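PDB 1DYP: kappa-carrageenase, which hydrolyses internal beta-1,4 linkages of kappa-carrageenan, between D-galactose 4-sulfate and 3,6-anhydro-D-galactose, through the family 16 glycoside hydrolase domain present here. Local coordinates for residues A[140-145]-A[155-160]; A[175-180]-A[217-222]. The protein carries 1 engineered substitution. All coordinates share one frame; numbering follows the deposited sequence.

Contact 1: residues A[140-145]-A[155-160]; sequences VVELTQ and DLHNIV
E142, the catalytic proton donor, faces D155 and H157 in the active site of a family 16 glycoside hydrolase, just past the corner at V140, on strand 141-142, which follows the strand 133-139 that bears E137 and D139. V140 and V141 form a classic beta bulge: both lie against F117 and point away from D155-V160. Two small branched aliphatics suit this place, because both pack on F117, and the extra residue of the bulge probably sets the direction of E142. The CG of E142 lies beside the backbone N, anti to the carbonyl carbon (chi1 -85°), and the chain runs extended from there to carry OE1 toward D155 and H157. Its carboxylate stands almost perpendicular to that of D155 (84° between planes), with E142 OE1 and D155 OD2 4.1 Å apart. Water joins them instead of direct contact. One molecule donates to E142 OE1 (2.6 Å) and accepts from D155 N (2.8 Å); a second donates to both E142 OE1 (2.5 Å) and D155 OD2 (2.7 Å), while D155 OD1 takes a hydrogen bond from H179. Further on, Q145 NE2, hydrogen-bonded to D153, also gives that second water a weak bond, and Q145 OE1 accepts from R234, a substrate-recognition residue. H157, a cadmium ligand through NE2, presents its ring edge to E142, with H157 CE1 4.3 Å from E142 OE1.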
loop_
_atom_site.group_PDB
_atom_site.type_symbol
_atom_site.label_atom_id
_atom_site.label_comp_id
_atom_site.label_asym_id
_atom_site.label_seq_id
_atom_site.Cartn_x
_atom_site.Cartn_y
_atom_site.Cartn_z
ATOM N N VAL A 140 1.122 -2.589 5.094
ATOM C CA VAL A 140 1.325 -3.972 5.515
ATOM C C VAL A 140 2.636 -4.454 4.920
ATOM O O VAL A 140 3.447 -5.087 5.594
ATOM C CB VAL A 140 0.168 -4.867 5.058
ATOM C CG1 VAL A 140 0.371 -6.282 5.589
ATOM C CG2 VAL A 140 -1.150 -4.293 5.560
ATOM N N VAL A 141 2.836 -4.151 3.645
ATOM C CA VAL A 141 4.079 -4.488 2.977
ATOM C C VAL A 141 4.231 -3.696 1.691
ATOM O O VAL A 141 3.254 -3.389 1.009
ATOM C CB VAL A 141 4.193 -6.003 2.632
ATOM C CG1 VAL A 141 3.155 -6.398 1.586
ATOM C CG2 VAL A 141 5.596 -6.302 2.117
ATOM N N GLU A 142 5.471 -3.328 1.405
ATOM C CA GLU A 142 5.827 -2.646 0.178
ATOM C C GLU A 142 7.017 -3.462 -0.279
ATOM O O GLU A 142 8.065 -3.480 0.366
ATOM C CB GLU A 142 6.206 -1.193 0.436
ATOM C CG GLU A 142 4.990 -0.290 0.483
ATOM C CD GLU A 142 5.332 1.112 0.904
ATOM O OE1 GLU A 142 5.638 1.309 2.097
ATOM O OE2 GLU A 142 5.303 2.014 0.043
ATOM N N LEU A 143 6.830 -4.179 -1.379
ATOM C CA LEU A 143 7.871 -5.035 -1.912
ATOM C C LEU A 143 8.736 -4.373 -2.963
ATOM O O LEU A 143 8.354 -3.382 -3.587
ATOM C CB LEU A 143 7.245 -6.290 -2.527
ATOM C CG LEU A 143 6.508 -7.245 -1.591
ATOM C CD1 LEU A 143 5.774 -8.301 -2.410
ATOM C CD2 LEU A 143 7.505 -7.894 -0.644
ATOM N N THR A 144 9.917 -4.948 -3.131
ATOM C CA THR A 144 10.875 -4.538 -4.139
ATOM C C THR A 144 11.023 -3.045 -4.433
ATOM O O THR A 144 10.981 -2.634 -5.590
ATOM C CB THR A 144 10.569 -5.294 -5.463
ATOM O OG1 THR A 144 9.230 -5.006 -5.899
ATOM C CG2 THR A 144 10.685 -6.797 -5.240
ATOM N N GLN A 145 11.200 -2.231 -3.395
ATOM C CA GLN A 145 11.395 -0.804 -3.618
ATOM C C GLN A 145 12.731 -0.341 -3.043
ATOM O O GLN A 145 13.006 0.854 -2.969
ATOM C CB GLN A 145 10.246 0.018 -3.023
ATOM C CG GLN A 145 10.151 0.011 -1.509
ATOM C CD GLN A 145 9.177 1.057 -0.991
ATOM O OE1 GLN A 145 8.583 1.811 -1.768
ATOM N NE2 GLN A 145 9.013 1.114 0.327
ATOM N N ASP A 155 6.041 -0.309 6.657
ATOM C CA ASP A 155 6.047 1.031 7.226
ATOM C C ASP A 155 4.731 1.694 7.635
ATOM O O ASP A 155 3.632 1.134 7.509
ATOM C CB ASP A 155 6.750 1.964 6.243
ATOM C CG ASP A 155 8.157 1.524 5.932
ATOM O OD1 ASP A 155 8.771 0.884 6.811
ATOM O OD2 ASP A 155 8.652 1.816 4.825
ATOM N N LEU A 156 4.876 2.927 8.115
ATOM C CA LEU A 156 3.771 3.770 8.553
ATOM C C LEU A 156 4.015 5.196 8.068
ATOM O O LEU A 156 5.154 5.659 8.020
ATOM C CB LEU A 156 3.691 3.791 10.077
ATOM C CG LEU A 156 3.440 2.479 10.818
ATOM C CD1 LEU A 156 3.587 2.723 12.311
ATOM C CD2 LEU A 156 2.048 1.951 10.492
ATOM N N HIS A 157 2.935 5.879 7.704
ATOM C CA HIS A 157 2.998 7.270 7.267
ATOM C C HIS A 157 1.872 7.988 7.994
ATOM O O HIS A 157 0.836 7.392 8.278
ATOM C CB HIS A 157 2.760 7.406 5.761
ATOM C CG HIS A 157 3.822 6.782 4.912
ATOM N ND1 HIS A 157 3.971 5.418 4.784
ATOM C CD2 HIS A 157 4.770 7.339 4.122
ATOM C CE1 HIS A 157 4.963 5.162 3.950
ATOM N NE2 HIS A 157 5.465 6.312 3.534
ATOM N N ASN A 158 2.069 9.265 8.296
ATOM C CA ASN A 158 1.034 10.023 8.982
ATOM C C ASN A 158 1.327 11.507 8.996
ATOM O O ASN A 158 2.441 11.939 8.706
ATOM C CB ASN A 158 0.894 9.556 10.437
ATOM C CG ASN A 158 2.154 9.800 11.253
ATOM O OD1 ASN A 158 3.141 9.089 11.109
ATOM N ND2 ASN A 158 2.123 10.820 12.112
ATOM N N ILE A 159 0.296 12.275 9.327
ATOM C CA ILE A 159 0.405 13.715 9.474
ATOM C C ILE A 159 -0.148 13.987 10.864
ATOM O O ILE A 159 -1.298 13.655 11.158
ATOM C CB ILE A 159 -0.451 14.492 8.462
ATOM C CG1 ILE A 159 0.086 14.288 7.046
ATOM C CG2 ILE A 159 -0.437 15.981 8.824
ATOM C CD1 ILE A 159 -0.766 14.942 5.975
ATOM N N VAL A 160 0.674 14.571 11.725
ATOM C CA VAL A 160 0.244 14.881 13.078
ATOM C C VAL A 160 0.636 16.312 13.412
ATOM O O VAL A 160 1.677 16.800 12.976
ATOM C CB VAL A 160 0.870 13.905 14.110
ATOM C CG1 VAL A 160 2.386 14.021 14.095
ATOM C CG2 VAL A 160 0.323 14.189 15.501
HETATM O O HOH W 1 5.836 -0.600 3.872
HETATM O O HOH W 2 7.393 2.908 2.740
#

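Contact 2: residues A[175-180]-A[217-222]; sequences PQTNHN and DNLYWH
The short helix 175-178, which leads into strand 181-183, rests T177 and N178 against L219 and W221 of the loop between strands 211-217 and 225-233. T177 meets L219 methyl to methyl, CG2 to CD1 at 4.0 Å, with the two side chains crossing at about a right angle; its methyl group suits an apolar neighbour near the surface. The other branch of T177 is polar: chi1 of 48° sets OG1 between the backbone N and the carbonyl carbon, where it donates to N178 OD1 (2.7 Å) in the carbonyl plane. A water donates to both T177 O (2.9 Å) and D217 O (2.8 Å), bridging the backbones. Deeper in, N178 ND2 lies at the edge of the W221 ring, in its plane and 3.8 Å from CZ2, the amide turned 72° from the indole. An asparagine suits this buried spot because ND2 also reaches N158 OD1 and L156 O. With an alanine in place of N178, those two oxygens would probably lose this donor, the T177 hydroxyl its acceptor and the indole edge its neighbour. The W221 NE1 is bonded to H157 O, and Y220 CB sits over one indole face. The loop is shaped by N218, whose OD1 accepts from W221 N (2.8 Å), three residues on, as is typical of an Asx motif.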
loop_
_atom_site.group_PDB
_atom_site.type_symbol
_atom_site.label_atom_id
_atom_site.label_comp_id
_atom_site.label_asym_id
_atom_site.label_seq_id
_atom_site.Cartn_x
_atom_site.Cartn_y
_atom_site.Cartn_z
ATOM N N PRO A 175 12.266 6.739 11.324
ATOM C CA PRO A 175 12.373 5.278 11.314
ATOM C C PRO A 175 11.979 4.542 12.591
ATOM O O PRO A 175 11.378 3.472 12.531
ATOM C CB PRO A 175 13.836 5.045 10.940
ATOM C CG PRO A 175 14.518 6.227 11.534
ATOM C CD PRO A 175 13.594 7.360 11.166
ATOM N N GLN A 176 12.311 5.104 13.747
ATOM C CA GLN A 176 11.993 4.434 14.999
ATOM C C GLN A 176 10.497 4.215 15.198
ATOM O O GLN A 176 10.082 3.184 15.719
ATOM C CB GLN A 176 12.583 5.210 16.177
ATOM C CG GLN A 176 12.353 4.560 17.528
ATOM C CD GLN A 176 13.296 5.090 18.588
ATOM O OE1 GLN A 176 14.390 4.557 18.782
ATOM N NE2 GLN A 176 12.884 6.153 19.269
ATOM N N THR A 177 9.687 5.174 14.770
ATOM C CA THR A 177 8.243 5.049 14.920
ATOM C C THR A 177 7.531 4.619 13.647
ATOM O O THR A 177 6.440 4.053 13.710
ATOM C CB THR A 177 7.603 6.383 15.360
ATOM O OG1 THR A 177 8.097 7.442 14.527
ATOM C CG2 THR A 177 7.919 6.681 16.815
ATOM N N ASN A 178 8.149 4.866 12.496
ATOM C CA ASN A 178 7.499 4.566 11.222
ATOM C C ASN A 178 8.121 3.543 10.273
ATOM O O ASN A 178 7.544 3.268 9.222
ATOM C CB ASN A 178 7.312 5.873 10.444
ATOM C CG ASN A 178 6.422 6.869 11.165
ATOM O OD1 ASN A 178 6.592 7.130 12.355
ATOM N ND2 ASN A 178 5.473 7.444 10.436
ATOM N N HIS A 179 9.273 2.977 10.611
ATOM C CA HIS A 179 9.894 2.022 9.698
ATOM C C HIS A 179 10.235 0.655 10.262
ATOM O O HIS A 179 10.756 0.533 11.369
ATOM C CB HIS A 179 11.168 2.628 9.090
ATOM C CG HIS A 179 11.911 1.697 8.176
ATOM N ND1 HIS A 179 11.317 1.093 7.087
ATOM C CD2 HIS A 179 13.205 1.292 8.171
ATOM C CE1 HIS A 179 12.213 0.358 6.451
ATOM N NE2 HIS A 179 13.366 0.462 7.087
ATOM N N ASN A 180 9.924 -0.368 9.474
ATOM C CA ASN A 180 10.252 -1.751 9.802
ATOM C C ASN A 180 10.837 -2.312 8.518
ATOM O O ASN A 180 10.102 -2.588 7.572
ATOM C CB ASN A 180 9.016 -2.583 10.165
ATOM C CG ASN A 180 8.386 -2.177 11.474
ATOM O OD1 ASN A 180 8.952 -2.378 12.553
ATOM N ND2 ASN A 180 7.196 -1.605 11.390
ATOM N N ASP A 217 4.263 1.088 18.212
ATOM C CA ASP A 217 3.149 1.481 19.052
ATOM C C ASP A 217 2.206 2.243 18.139
ATOM O O ASP A 217 2.647 2.985 17.255
ATOM C CB ASP A 217 3.630 2.362 20.197
ATOM C CG ASP A 217 4.331 1.565 21.268
ATOM O OD1 ASP A 217 3.655 0.739 21.914
ATOM O OD2 ASP A 217 5.549 1.758 21.457
ATOM N N ASN A 218 0.907 2.043 18.319
ATOM C CA ASN A 218 -0.048 2.733 17.471
ATOM C C ASN A 218 -0.283 4.128 18.018
ATOM O O ASN A 218 -1.231 4.365 18.768
ATOM C CB ASN A 218 -1.373 1.982 17.402
ATOM C CG ASN A 218 -2.301 2.572 16.371
ATOM O OD1 ASN A 218 -2.084 3.692 15.907
ATOM N ND2 ASN A 218 -3.342 1.835 16.007
ATOM N N LEU A 219 0.592 5.047 17.631
ATOM C CA LEU A 219 0.514 6.425 18.082
ATOM C C LEU A 219 -0.405 7.277 17.227
ATOM O O LEU A 219 -1.187 8.077 17.749
ATOM C CB LEU A 219 1.906 7.058 18.061
ATOM C CG LEU A 219 3.022 6.355 18.834
ATOM C CD1 LEU A 219 4.346 7.039 18.536
ATOM C CD2 LEU A 219 2.718 6.382 20.321
ATOM N N TYR A 220 -0.315 7.097 15.913
ATOM C CA TYR A 220 -1.083 7.916 14.982
ATOM C C TYR A 220 -1.871 7.162 13.920
ATOM O O TYR A 220 -2.112 7.698 12.841
ATOM C CB TYR A 220 -0.124 8.877 14.275
ATOM C CG TYR A 220 0.888 9.516 15.196
ATOM C CD1 TYR A 220 0.480 10.344 16.239
ATOM C CD2 TYR A 220 2.257 9.287 15.033
ATOM C CE1 TYR A 220 1.404 10.929 17.095
ATOM C CE2 TYR A 220 3.191 9.871 15.888
ATOM C CZ TYR A 220 2.755 10.690 16.916
ATOM O OH TYR A 220 3.662 11.284 17.765
ATOM N N TRP A 221 -2.291 5.939 14.217
ATOM C CA TRP A 221 -3.019 5.160 13.228
ATOM C C TRP A 221 -4.357 4.633 13.737
ATOM O O TRP A 221 -4.605 3.426 13.766
ATOM C CB TRP A 221 -2.101 4.036 12.729
ATOM C CG TRP A 221 -0.856 4.620 12.123
ATOM C CD1 TRP A 221 -0.718 5.107 10.854
ATOM C CD2 TRP A 221 0.360 4.953 12.810
ATOM N NE1 TRP A 221 0.497 5.737 10.713
ATOM C CE2 TRP A 221 1.177 5.657 11.899
ATOM C CE3 TRP A 221 0.833 4.729 14.112
ATOM C CZ2 TRP A 221 2.443 6.144 12.246
ATOM C CZ3 TRP A 221 2.094 5.213 14.457
ATOM C CH2 TRP A 221 2.883 5.913 13.527
ATOM N N HIS A 222 -5.222 5.563 14.135
ATOM C CA HIS A 222 -6.544 5.216 14.643
ATOM C C HIS A 222 -7.654 5.724 13.725
ATOM O O HIS A 222 -8.840 5.511 13.991
ATOM C CB HIS A 222 -6.746 5.789 16.050
ATOM C CG HIS A 222 -5.693 5.372 17.028
ATOM N ND1 HIS A 222 -4.562 6.122 17.269
ATOM C CD2 HIS A 222 -5.584 4.268 17.804
ATOM C CE1 HIS A 222 -3.803 5.498 18.150
ATOM N NE2 HIS A 222 -4.398 4.370 18.490
HETATM O O HOH W 3 4.983 4.205 16.171
#

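Overall arrangement
Following the chain, contact 1 comes first: the loop after strand 141-142 returns as strand 151-162, with nine residues between its segments. Contact 2 opens only after contact 1 has closed, so the two stand in series and neither nest nor cross. Its 36 intervening residues include strands 181-183, 193-199, 203-208 and most of 211-217, and it joins the short helix 175-178 to the loop after strand 211-217 on the beta-sandwich (jelly-roll) fold of family 16. Segment 155-160 is shared: D155 and H157 serve contact 1, while L156 N probably bonds N178 O and N158 packs on Y220 and W221. Contact 2 lies farther from the chain centre, about 15 Å between centres against 7 Å.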